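PDB 7P18: 3-oxosteroid 1-dehydrogenase from Sterolibacterium denitrificans, which probably catalyses the FAD-dependent 1,2-dehydrogenation of 3-oxosteroids to 3-oxo-Delta(1)-steroids, handing the electrons to an acceptor. Local coordinates for residues S15-M20 / A214-A219; L21-A26 / R223-W228; L149-T154 / R204-G209. One frame throughout, in Å; residues are numbered along the deposited sequence.

Interactions 1 and 2 are neighbours on helix 17-28, with centres about 8 Å apart. Residues 15-20 and then 21-26 come first along the chain, 149-154 and 204-209 follow, and 214-219 and 223-228 return to helix 17-28 nearly 200 residues later. Helix 208-222 leads directly to strand 227-228, an outer strand of the parallel FAD-binding sheet. Interaction 3 lies at the start of that returning stretch, where strand 205-206 leads into helix 208-222, about 13 Å from interaction 1 and about 20 Å from interaction 2 between centres; L149 still packs on A214. Together the three contacts trace one excursion of the chain out of the Rossmann-type core and back to it.

Interaction 1 of 3, residues S15-M20 / A214-A219; sequences SGAGAM and AGLRHA. With FAD (flavin-adenine dinucleotide), chain C.
A leucine methyl of helix 208-222 packs against backbone as much as side chain at the start of the dinucleotide-binding helix: CD1 of L216 lies 3.6 Å from CA of A17 and equally close to its CB. A17 opens helix 17-28 of the Rossmann-type strand-turn-helix, whose sequence fits a GxGxxA pattern with G16 and A19. The same turn also meets the cofactor. G16, at the N-cap position, brings its CA to 3.3 Å from O5B of the FAD, and a side chain there would run into the pyrophosphate oxygen O1P. S15 OG is hydrogen-bonded to E37, a residue that also holds the FAD. The helices meet through apolar packing, without a hydrogen bond between the two segments. M20 and L216 cross obliquely, their CB atoms 3.9 Å apart, while M547 of helix 543-559 touches both A17 and L216. The M20 chain leaves beside its backbone N and runs straight through chi2, which brings SD to the second helix, 4.1 Å from R217 N. A bend at chi3 (-79°) then folds the terminal methyl back, leaving M20 CE 4.1 Å from L216 CB.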
loop_
_atom_site.group_PDB
_atom_site.type_symbol
_atom_site.label_atom_id
_atom_site.label_comp_id
_atom_site.label_asym_id
_atom_site.label_seq_id
_atom_site.Cartn_x
_atom_site.Cartn_y
_atom_site.Cartn_z
ATOM N N SER A 15 -6.293 -4.622 -13.494
ATOM C CA SER A 15 -6.930 -5.622 -12.609
ATOM C C SER A 15 -6.425 -5.475 -11.179
ATOM O O SER A 15 -6.381 -6.484 -10.491
ATOM C CB SER A 15 -6.788 -7.051 -13.116
ATOM O OG SER A 15 -5.423 -7.424 -13.127
ATOM N N GLY A 16 -6.190 -4.245 -10.689
ATOM C CA GLY A 16 -6.064 -4.045 -9.239
ATOM C C GLY A 16 -7.414 -4.217 -8.559
ATOM O O GLY A 16 -8.392 -4.504 -9.238
ATOM N N ALA A 17 -7.470 -4.039 -7.261
ATOM C CA ALA A 17 -8.698 -4.271 -6.469
ATOM C C ALA A 17 -9.777 -3.266 -6.915
ATOM O O ALA A 17 -10.959 -3.668 -7.071
ATOM C CB ALA A 17 -8.365 -4.153 -5.011
ATOM N N GLY A 18 -9.418 -1.998 -7.076
ATOM C CA GLY A 18 -10.384 -0.952 -7.500
ATOM C C GLY A 18 -11.050 -1.347 -8.812
ATOM O O GLY A 18 -12.300 -1.320 -8.929
ATOM N N ALA A 19 -10.243 -1.768 -9.784
ATOM C CA ALA A 19 -10.718 -2.164 -11.129
ATOM C C ALA A 19 -11.652 -3.366 -11.032
ATOM O O ALA A 19 -12.723 -3.311 -11.656
ATOM C CB ALA A 19 -9.532 -2.428 -12.042
ATOM N N MET A 20 -11.278 -4.414 -10.299
ATOM C CA MET A 20 -12.080 -5.646 -10.243
ATOM C C MET A 20 -13.387 -5.389 -9.469
ATOM O O MET A 20 -14.457 -5.933 -9.880
ATOM C CB MET A 20 -11.250 -6.787 -9.646
ATOM C CG MET A 20 -10.077 -7.238 -10.585
ATOM S SD MET A 20 -9.420 -8.902 -10.123
ATOM C CE MET A 20 -8.401 -8.471 -8.720
ATOM N N ALA A 214 -7.587 -12.419 -4.770
ATOM C CA ALA A 214 -8.203 -13.752 -5.018
ATOM C C ALA A 214 -9.724 -13.645 -4.923
ATOM O O ALA A 214 -10.444 -14.130 -5.837
ATOM C CB ALA A 214 -7.694 -14.731 -3.987
ATOM N N GLY A 215 -10.205 -13.038 -3.826
ATOM C CA GLY A 215 -11.667 -12.894 -3.593
ATOM C C GLY A 215 -12.342 -12.099 -4.693
ATOM O O GLY A 215 -13.420 -12.496 -5.128
ATOM N N LEU A 216 -11.728 -11.005 -5.169
ATOM C CA LEU A 216 -12.346 -10.174 -6.237
ATOM C C LEU A 216 -12.282 -10.951 -7.557
ATOM O O LEU A 216 -13.256 -10.894 -8.353
ATOM C CB LEU A 216 -11.650 -8.817 -6.314
ATOM C CG LEU A 216 -11.909 -7.895 -5.113
ATOM C CD1 LEU A 216 -10.955 -6.701 -5.135
ATOM C CD2 LEU A 216 -13.357 -7.408 -5.132
ATOM N N ARG A 217 -11.205 -11.705 -7.783
ATOM C CA ARG A 217 -11.122 -12.522 -9.022
ATOM C C ARG A 217 -12.270 -13.534 -9.014
ATOM O O ARG A 217 -12.919 -13.699 -10.036
ATOM C CB ARG A 217 -9.769 -13.211 -9.173
ATOM C CG ARG A 217 -9.673 -14.007 -10.467
ATOM C CD ARG A 217 -9.550 -13.098 -11.650
ATOM N NE ARG A 217 -9.604 -13.740 -12.958
ATOM C CZ ARG A 217 -10.715 -14.052 -13.625
ATOM N NH1 ARG A 217 -11.913 -13.849 -13.101
ATOM N NH2 ARG A 217 -10.620 -14.621 -14.813
ATOM N N HIS A 218 -12.502 -14.170 -7.883
ATOM C CA HIS A 218 -13.572 -15.178 -7.690
ATOM C C HIS A 218 -14.941 -14.553 -7.980
ATOM O O HIS A 218 -15.720 -15.157 -8.701
ATOM C CB HIS A 218 -13.492 -15.768 -6.292
ATOM C CG HIS A 218 -14.550 -16.791 -6.053
ATOM N ND1 HIS A 218 -14.485 -18.074 -6.601
ATOM C CD2 HIS A 218 -15.705 -16.732 -5.353
ATOM C CE1 HIS A 218 -15.564 -18.756 -6.240
ATOM N NE2 HIS A 218 -16.329 -17.946 -5.489
ATOM N N ALA A 219 -15.203 -13.343 -7.483
ATOM C CA ALA A 219 -16.436 -12.582 -7.765
ATOM C C ALA A 219 -16.630 -12.393 -9.273
ATOM O O ALA A 219 -17.762 -12.554 -9.757
ATOM C CB ALA A 219 -16.415 -11.237 -7.057
HETATM P PA FAD C . -2.627 -1.775 -8.862
HETATM O O1A FAD C . -3.131 -2.558 -7.704
HETATM O O2A FAD C . -1.129 -1.832 -9.001
HETATM O O5B FAD C . -3.337 -2.342 -10.159
HETATM C C5B FAD C . -3.039 -1.731 -11.443
HETATM C C4B FAD C . -3.055 -2.807 -12.485
HETATM O O4B FAD C . -3.104 -2.186 -13.798
HETATM C C3B FAD C . -1.831 -3.746 -12.497
HETATM O O3B FAD C . -2.230 -5.113 -12.506
HETATM C C2B FAD C . -1.084 -3.341 -13.771
HETATM O O2B FAD C . -0.258 -4.377 -14.284
HETATM C C1B FAD C . -2.229 -2.862 -14.663
HETATM N N9A FAD C . -1.827 -1.974 -15.755
HETATM C C8A FAD C . -0.824 -1.047 -15.786
HETATM N N7A FAD C . -0.678 -0.492 -16.986
HETATM C C5A FAD C . -1.679 -1.065 -17.759
HETATM C C6A FAD C . -2.061 -0.895 -19.108
HETATM N N6A FAD C . -1.418 -0.111 -19.981
HETATM N N1A FAD C . -3.104 -1.629 -19.552
HETATM C C2A FAD C . -3.720 -2.448 -18.694
HETATM N N3A FAD C . -3.405 -2.747 -17.430
HETATM C C4A FAD C . -2.378 -1.985 -17.014
HETATM N N1 FAD C . -2.526 0.337 0.486
HETATM C C2 FAD C . -3.590 0.259 1.319
HETATM O O2 FAD C . -4.501 1.105 1.271
HETATM N N3 FAD C . -3.721 -0.740 2.198
HETATM C C4 FAD C . -2.677 -1.585 2.514
HETATM O O4 FAD C . -2.902 -2.542 3.247
HETATM C C4X FAD C . -1.518 -1.529 1.693
HETATM N N5 FAD C . -0.509 -2.349 1.935
HETATM C C5X FAD C . 0.560 -2.315 1.070
HETATM C C6 FAD C . 1.611 -3.246 1.247
HETATM C C7 FAD C . 2.648 -3.352 0.330
HETATM C C7M FAD C . 3.747 -4.377 0.522
HETATM C C8 FAD C . 2.619 -2.553 -0.826
HETATM C C8M FAD C . 3.724 -2.667 -1.862
HETATM C C9 FAD C . 1.645 -1.585 -0.968
HETATM C C9A FAD C . 0.570 -1.475 -0.065
HETATM N N10 FAD C . -0.445 -0.514 -0.194
HETATM C C10 FAD C . -1.540 -0.527 0.661
HETATM C "C1'" FAD C . -0.517 0.346 -1.381
HETATM C "C2'" FAD C . -1.470 -0.283 -2.420
HETATM O "O2'" FAD C . -1.125 -1.631 -2.738
HETATM C "C3'" FAD C . -1.560 0.534 -3.720
HETATM O "O3'" FAD C . -1.560 1.941 -3.463
HETATM C "C4'" FAD C . -2.766 0.117 -4.535
HETATM O "O4'" FAD C . -2.701 -1.290 -4.721
HETATM C "C5'" FAD C . -2.880 0.814 -5.874
HETATM O "O5'" FAD C . -4.010 0.218 -6.540
HETATM P P FAD C . -4.282 0.521 -8.076
HETATM O O1P FAD C . -5.477 -0.285 -8.357
HETATM O O2P FAD C . -4.202 1.945 -8.400
HETATM O O3P FAD C . -3.019 -0.207 -8.821
#

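Interaction 2 of 3, residues L21-A26 / R223-W228; sequences LAAARA and RKVPLW
The guanidinium of R223, carried past A24 on an arm that touches the helix, is gripped by three different groups. NE forms a salt bridge with D28, the last residue of helix 17-28; NH1 bonds to the carbonyl of A219 in the last turns of helix 208-222, and NH2 to that of N104. Each nitrogen is engaged, which probably keeps the group from turning, and the two carbonyls and the carboxylate would be expected to favour its positive charge. Within the contact itself R223 only packs. It has an extended chain from CG to NE (chi2 158°, chi3 168°) that lays CD and NE alongside A24, each 4.1 Å from the A24 CB methyl. The A24 carbonyl oxygen stands obliquely to the guanidinium, 3.8 Å from R223 NE, and forms no hydrogen bond with it. K224, with positive phi (58°), ends helix 208-222 in a Schellman motif, and the chain runs on to V225. This residue directs its side chain at helix 17-28, where CG1 approaches A23 CB loosely at 4.5 Å. Beyond it, P226 and W228 make backbone bonds to V35, placing strand 227-228 beside strand 33-36 in the parallel sheet. A23 rests on V33 and V35 of that strand, and A24 touches both L220 of helix 208-222 and Y100 of helix 84-104.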
loop_
_atom_site.group_PDB
_atom_site.type_symbol
_atom_site.label_atom_id
_atom_site.label_comp_id
_atom_site.label_asym_id
_atom_site.label_seq_id
_atom_site.Cartn_x
_atom_site.Cartn_y
_atom_site.Cartn_z
ATOM N N LEU A 21 -13.330 -4.584 -8.393
ATOM C CA LEU A 21 -14.540 -4.179 -7.616
ATOM C C LEU A 21 -15.499 -3.429 -8.546
ATOM O O LEU A 21 -16.696 -3.791 -8.581
ATOM C CB LEU A 21 -14.134 -3.322 -6.411
ATOM C CG LEU A 21 -15.221 -3.013 -5.361
ATOM C CD1 LEU A 21 -16.162 -1.929 -5.846
ATOM C CD2 LEU A 21 -16.005 -4.241 -4.987
ATOM N N ALA A 22 -15.007 -2.439 -9.288
ATOM C CA ALA A 22 -15.830 -1.642 -10.217
ATOM C C ALA A 22 -16.484 -2.598 -11.222
ATOM O O ALA A 22 -17.690 -2.431 -11.517
ATOM C CB ALA A 22 -15.027 -0.553 -10.874
ATOM N N ALA A 23 -15.727 -3.572 -11.724
ATOM C CA ALA A 23 -16.205 -4.562 -12.715
ATOM C C ALA A 23 -17.358 -5.386 -12.121
ATOM O O ALA A 23 -18.415 -5.541 -12.807
ATOM C CB ALA A 23 -15.050 -5.442 -13.166
ATOM N N ALA A 24 -17.207 -5.900 -10.920
ATOM C CA ALA A 24 -18.230 -6.743 -10.270
ATOM C C ALA A 24 -19.484 -5.891 -10.035
ATOM O O ALA A 24 -20.626 -6.381 -10.262
ATOM C CB ALA A 24 -17.705 -7.308 -8.981
ATOM N N ARG A 25 -19.285 -4.655 -9.597
ATOM C CA ARG A 25 -20.413 -3.765 -9.237
ATOM C C ARG A 25 -21.167 -3.400 -10.515
ATOM O O ARG A 25 -22.408 -3.432 -10.482
ATOM C CB ARG A 25 -19.947 -2.534 -8.464
ATOM C CG ARG A 25 -21.075 -1.563 -8.142
ATOM C CD ARG A 25 -22.066 -2.159 -7.167
ATOM N NE ARG A 25 -23.076 -1.172 -6.792
ATOM C CZ ARG A 25 -24.080 -1.386 -5.953
ATOM N NH1 ARG A 25 -24.238 -2.554 -5.337
ATOM N NH2 ARG A 25 -24.921 -0.398 -5.718
ATOM N N ALA A 26 -20.461 -3.025 -11.577
ATOM C CA ALA A 26 -21.073 -2.632 -12.869
ATOM C C ALA A 26 -21.887 -3.827 -13.383
ATOM O O ALA A 26 -23.056 -3.646 -13.775
ATOM C CB ALA A 26 -20.017 -2.196 -13.830
ATOM N N ARG A 223 -19.565 -14.241 -11.853
ATOM C CA ARG A 223 -20.388 -13.376 -12.731
ATOM C C ARG A 223 -20.004 -13.597 -14.198
ATOM O O ARG A 223 -20.629 -12.974 -15.048
ATOM C CB ARG A 223 -20.208 -11.902 -12.338
ATOM C CG ARG A 223 -20.676 -11.611 -10.917
ATOM C CD ARG A 223 -20.064 -10.360 -10.317
ATOM N NE ARG A 223 -20.743 -9.990 -9.085
ATOM C CZ ARG A 223 -20.631 -10.646 -7.943
ATOM N NH1 ARG A 223 -19.832 -11.695 -7.832
ATOM N NH2 ARG A 223 -21.315 -10.237 -6.890
ATOM N N LYS A 224 -18.967 -14.402 -14.469
ATOM C CA LYS A 224 -18.459 -14.679 -15.835
ATOM C C LYS A 224 -18.047 -13.381 -16.514
ATOM O O LYS A 224 -18.276 -13.235 -17.718
ATOM C CB LYS A 224 -19.530 -15.389 -16.667
ATOM C CG LYS A 224 -20.044 -16.692 -16.067
ATOM C CD LYS A 224 -21.137 -17.321 -16.917
ATOM C CE LYS A 224 -21.855 -18.458 -16.219
ATOM N NZ LYS A 224 -21.081 -19.721 -16.296
ATOM N N VAL A 225 -17.423 -12.469 -15.778
ATOM C CA VAL A 225 -16.913 -11.214 -16.365
ATOM C C VAL A 225 -15.558 -11.547 -16.956
ATOM O O VAL A 225 -14.693 -12.036 -16.221
ATOM C CB VAL A 225 -16.800 -10.103 -15.306
ATOM C CG1 VAL A 225 -16.039 -8.909 -15.834
ATOM C CG2 VAL A 225 -18.168 -9.703 -14.781
ATOM N N PRO A 226 -15.348 -11.327 -18.276
ATOM C CA PRO A 226 -14.065 -11.658 -18.890
ATOM C C PRO A 226 -12.954 -10.744 -18.370
ATOM O O PRO A 226 -13.183 -9.548 -18.180
ATOM C CB PRO A 226 -14.308 -11.482 -20.394
ATOM C CG PRO A 226 -15.503 -10.526 -20.472
ATOM C CD PRO A 226 -16.330 -10.853 -19.254
ATOM N N LEU A 227 -11.779 -11.332 -18.184
ATOM C CA LEU A 227 -10.541 -10.620 -17.831
ATOM C C LEU A 227 -9.441 -11.046 -18.811
ATOM O O LEU A 227 -9.020 -12.184 -18.736
ATOM C CB LEU A 227 -10.180 -10.989 -16.399
ATOM C CG LEU A 227 -9.151 -10.066 -15.736
ATOM C CD1 LEU A 227 -9.218 -10.164 -14.226
ATOM C CD2 LEU A 227 -7.738 -10.367 -16.201
ATOM N N TRP A 228 -9.012 -10.156 -19.683
ATOM C CA TRP A 228 -7.964 -10.470 -20.687
ATOM C C TRP A 228 -6.589 -10.120 -20.123
ATOM O O TRP A 228 -6.298 -8.925 -19.969
ATOM C CB TRP A 228 -8.218 -9.755 -22.013
ATOM C CG TRP A 228 -9.464 -10.194 -22.718
ATOM C CD1 TRP A 228 -10.321 -11.196 -22.355
ATOM C CD2 TRP A 228 -9.996 -9.628 -23.925
ATOM N NE1 TRP A 228 -11.378 -11.248 -23.228
ATOM C CE2 TRP A 228 -11.205 -10.306 -24.201
ATOM C CE3 TRP A 228 -9.607 -8.578 -24.762
ATOM C CZ2 TRP A 228 -11.983 -10.004 -25.316
ATOM C CZ3 TRP A 228 -10.384 -8.266 -25.851
ATOM C CH2 TRP A 228 -11.562 -8.966 -26.115
#

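Interaction 3 of 3, residues L149-T154 / R204-G209; sequences LRMAYT and RKRGLG
The terminal methyl of M151 sits over one face of the R206 guanidinium, 3.5 Å above its plane and displaced toward the rim. From there M151 CE lies 3.5 Å from NH2 and 3.6 Å from CZ of R206, a close fit of the methyl carbon, not the sulfur, on the flat cation. The M151 chain is bent at both chi2 and chi3 (-63° and -55°), which curls the methyl over the group, and the two side chains cross at about a right angle. A152 approaches differently: its CB meets the guanidinium at the edge, near the plane, 3.6 Å from R206 NH2. The looser side is bridged by water. One water molecule donates to the A152 carbonyl oxygen at 2.8 Å and accepts a weak hydrogen bond from R206 NH2 at 2.9 Å, whereas no direct hydrogen bond joins the two segments. Firmer polar anchors lie close by, with R206 NH1 on the D203 carbonyl and NH2 on the N210 side chain. A leucine in place of R206 would probably leave the D203 carbonyl and N210 OD1 without this charged mate and the M151 methyl without its flat platform. The A152 side chain lies about 9 Å from the flavin cofactor. The backbone of R206 pairs with F137, and the loop after strand 131-138 thus packs against strand 205-206 of a small antiparallel sheet, just before helix 208-222, within the FAD-binding domain of the FAD-dependent oxidoreductase 2 family.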
loop_
_atom_site.group_PDB
_atom_site.type_symbol
_atom_site.label_atom_id
_atom_site.label_comp_id
_atom_site.label_asym_id
_atom_site.label_seq_id
_atom_site.Cartn_x
_atom_site.Cartn_y
_atom_site.Cartn_z
ATOM N N LEU A 149 -2.920 -15.587 -10.408
ATOM C CA LEU A 149 -2.874 -14.621 -9.273
ATOM C C LEU A 149 -1.443 -14.099 -9.115
ATOM O O LEU A 149 -0.482 -14.934 -9.048
ATOM C CB LEU A 149 -3.363 -15.309 -7.996
ATOM C CG LEU A 149 -3.224 -14.532 -6.680
ATOM C CD1 LEU A 149 -4.052 -13.254 -6.678
ATOM C CD2 LEU A 149 -3.642 -15.402 -5.511
ATOM N N ARG A 150 -1.280 -12.780 -9.039
ATOM C CA ARG A 150 0.011 -12.173 -8.611
ATOM C C ARG A 150 0.257 -12.585 -7.166
ATOM O O ARG A 150 -0.612 -12.280 -6.316
ATOM C CB ARG A 150 0.033 -10.649 -8.770
ATOM C CG ARG A 150 1.392 -10.037 -8.450
ATOM C CD ARG A 150 1.528 -8.617 -8.967
ATOM N NE ARG A 150 1.383 -8.566 -10.419
ATOM C CZ ARG A 150 2.375 -8.841 -11.280
ATOM N NH1 ARG A 150 3.565 -9.204 -10.815
ATOM N NH2 ARG A 150 2.169 -8.803 -12.586
ATOM N N MET A 151 1.343 -13.309 -6.867
ATOM C CA MET A 151 1.464 -13.996 -5.558
ATOM C C MET A 151 2.071 -13.058 -4.524
ATOM O O MET A 151 2.914 -12.195 -4.864
ATOM C CB MET A 151 2.276 -15.289 -5.660
ATOM C CG MET A 151 1.627 -16.313 -6.563
ATOM S SD MET A 151 0.004 -16.934 -6.059
ATOM C CE MET A 151 0.371 -17.524 -4.418
ATOM N N ALA A 152 1.634 -13.226 -3.288
ATOM C CA ALA A 152 2.107 -12.484 -2.105
ATOM C C ALA A 152 3.633 -12.596 -2.027
ATOM O O ALA A 152 4.188 -13.689 -2.285
ATOM C CB ALA A 152 1.438 -13.003 -0.850
ATOM N N TYR A 153 4.284 -11.496 -1.672
ATOM C CA TYR A 153 5.717 -11.458 -1.283
ATOM C C TYR A 153 5.918 -12.381 -0.066
ATOM O O TYR A 153 5.087 -12.384 0.865
ATOM C CB TYR A 153 6.142 -10.019 -1.017
ATOM C CG TYR A 153 6.030 -9.037 -2.165
ATOM C CD1 TYR A 153 6.293 -9.385 -3.487
ATOM C CD2 TYR A 153 5.729 -7.707 -1.905
ATOM C CE1 TYR A 153 6.241 -8.447 -4.514
ATOM C CE2 TYR A 153 5.680 -6.764 -2.918
ATOM C CZ TYR A 153 5.933 -7.131 -4.230
ATOM O OH TYR A 153 5.897 -6.156 -5.204
ATOM N N THR A 154 6.960 -13.213 -0.066
ATOM C CA THR A 154 7.065 -14.378 0.864
ATOM C C THR A 154 7.233 -13.853 2.295
ATOM O O THR A 154 6.859 -14.576 3.238
ATOM C CB THR A 154 8.192 -15.346 0.457
ATOM O OG1 THR A 154 9.406 -14.611 0.564
ATOM C CG2 THR A 154 8.043 -15.908 -0.939
ATOM N N ARG A 204 -2.911 -22.662 0.273
ATOM C CA ARG A 204 -4.248 -22.608 -0.354
ATOM C C ARG A 204 -5.049 -21.408 0.200
ATOM O O ARG A 204 -5.908 -20.849 -0.529
ATOM C CB ARG A 204 -4.972 -23.911 -0.014
ATOM C CG ARG A 204 -6.383 -23.987 -0.563
ATOM C CD ARG A 204 -6.879 -25.414 -0.560
ATOM N NE ARG A 204 -7.120 -25.872 0.784
ATOM C CZ ARG A 204 -8.293 -25.825 1.395
ATOM N NH1 ARG A 204 -9.355 -25.324 0.789
ATOM N NH2 ARG A 204 -8.397 -26.284 2.627
ATOM N N LYS A 205 -4.875 -21.150 1.484
ATOM C CA LYS A 205 -5.458 -19.977 2.176
ATOM C C LYS A 205 -4.584 -18.773 1.847
ATOM O O LYS A 205 -3.333 -18.834 2.044
ATOM C CB LYS A 205 -5.544 -20.176 3.689
ATOM C CG LYS A 205 -6.398 -21.350 4.145
ATOM C CD LYS A 205 -7.801 -21.243 3.685
ATOM C CE LYS A 205 -8.636 -22.410 4.142
ATOM N NZ LYS A 205 -10.073 -22.063 4.106
ATOM N N ARG A 206 -5.224 -17.713 1.376
ATOM C CA ARG A 206 -4.547 -16.427 1.093
ATOM C C ARG A 206 -5.008 -15.390 2.126
ATOM O O ARG A 206 -6.165 -15.413 2.555
ATOM C CB ARG A 206 -4.843 -16.026 -0.357
ATOM C CG ARG A 206 -4.665 -17.109 -1.414
ATOM C CD ARG A 206 -3.323 -17.814 -1.366
ATOM N NE ARG A 206 -2.181 -16.928 -1.447
ATOM C CZ ARG A 206 -0.939 -17.211 -1.045
ATOM N NH1 ARG A 206 -0.633 -18.380 -0.505
ATOM N NH2 ARG A 206 0.013 -16.306 -1.177
ATOM N N GLY A 207 -4.097 -14.504 2.494
ATOM C CA GLY A 207 -4.317 -13.397 3.435
ATOM C C GLY A 207 -4.005 -12.053 2.816
ATOM O O GLY A 207 -3.440 -12.005 1.695
ATOM N N LEU A 208 -4.381 -10.992 3.517
ATOM C CA LEU A 208 -3.970 -9.606 3.203
ATOM C C LEU A 208 -4.399 -9.287 1.776
ATOM O O LEU A 208 -5.509 -9.680 1.412
ATOM C CB LEU A 208 -2.462 -9.489 3.410
ATOM C CG LEU A 208 -1.969 -9.936 4.780
ATOM C CD1 LEU A 208 -0.449 -9.799 4.855
ATOM C CD2 LEU A 208 -2.626 -9.166 5.916
ATOM N N GLY A 209 -3.569 -8.587 0.998
ATOM C CA GLY A 209 -3.935 -8.180 -0.371
ATOM C C GLY A 209 -4.139 -9.375 -1.258
ATOM O O GLY A 209 -4.842 -9.282 -2.261
HETATM O O HOH W 1 2.761 -16.062 -2.029
#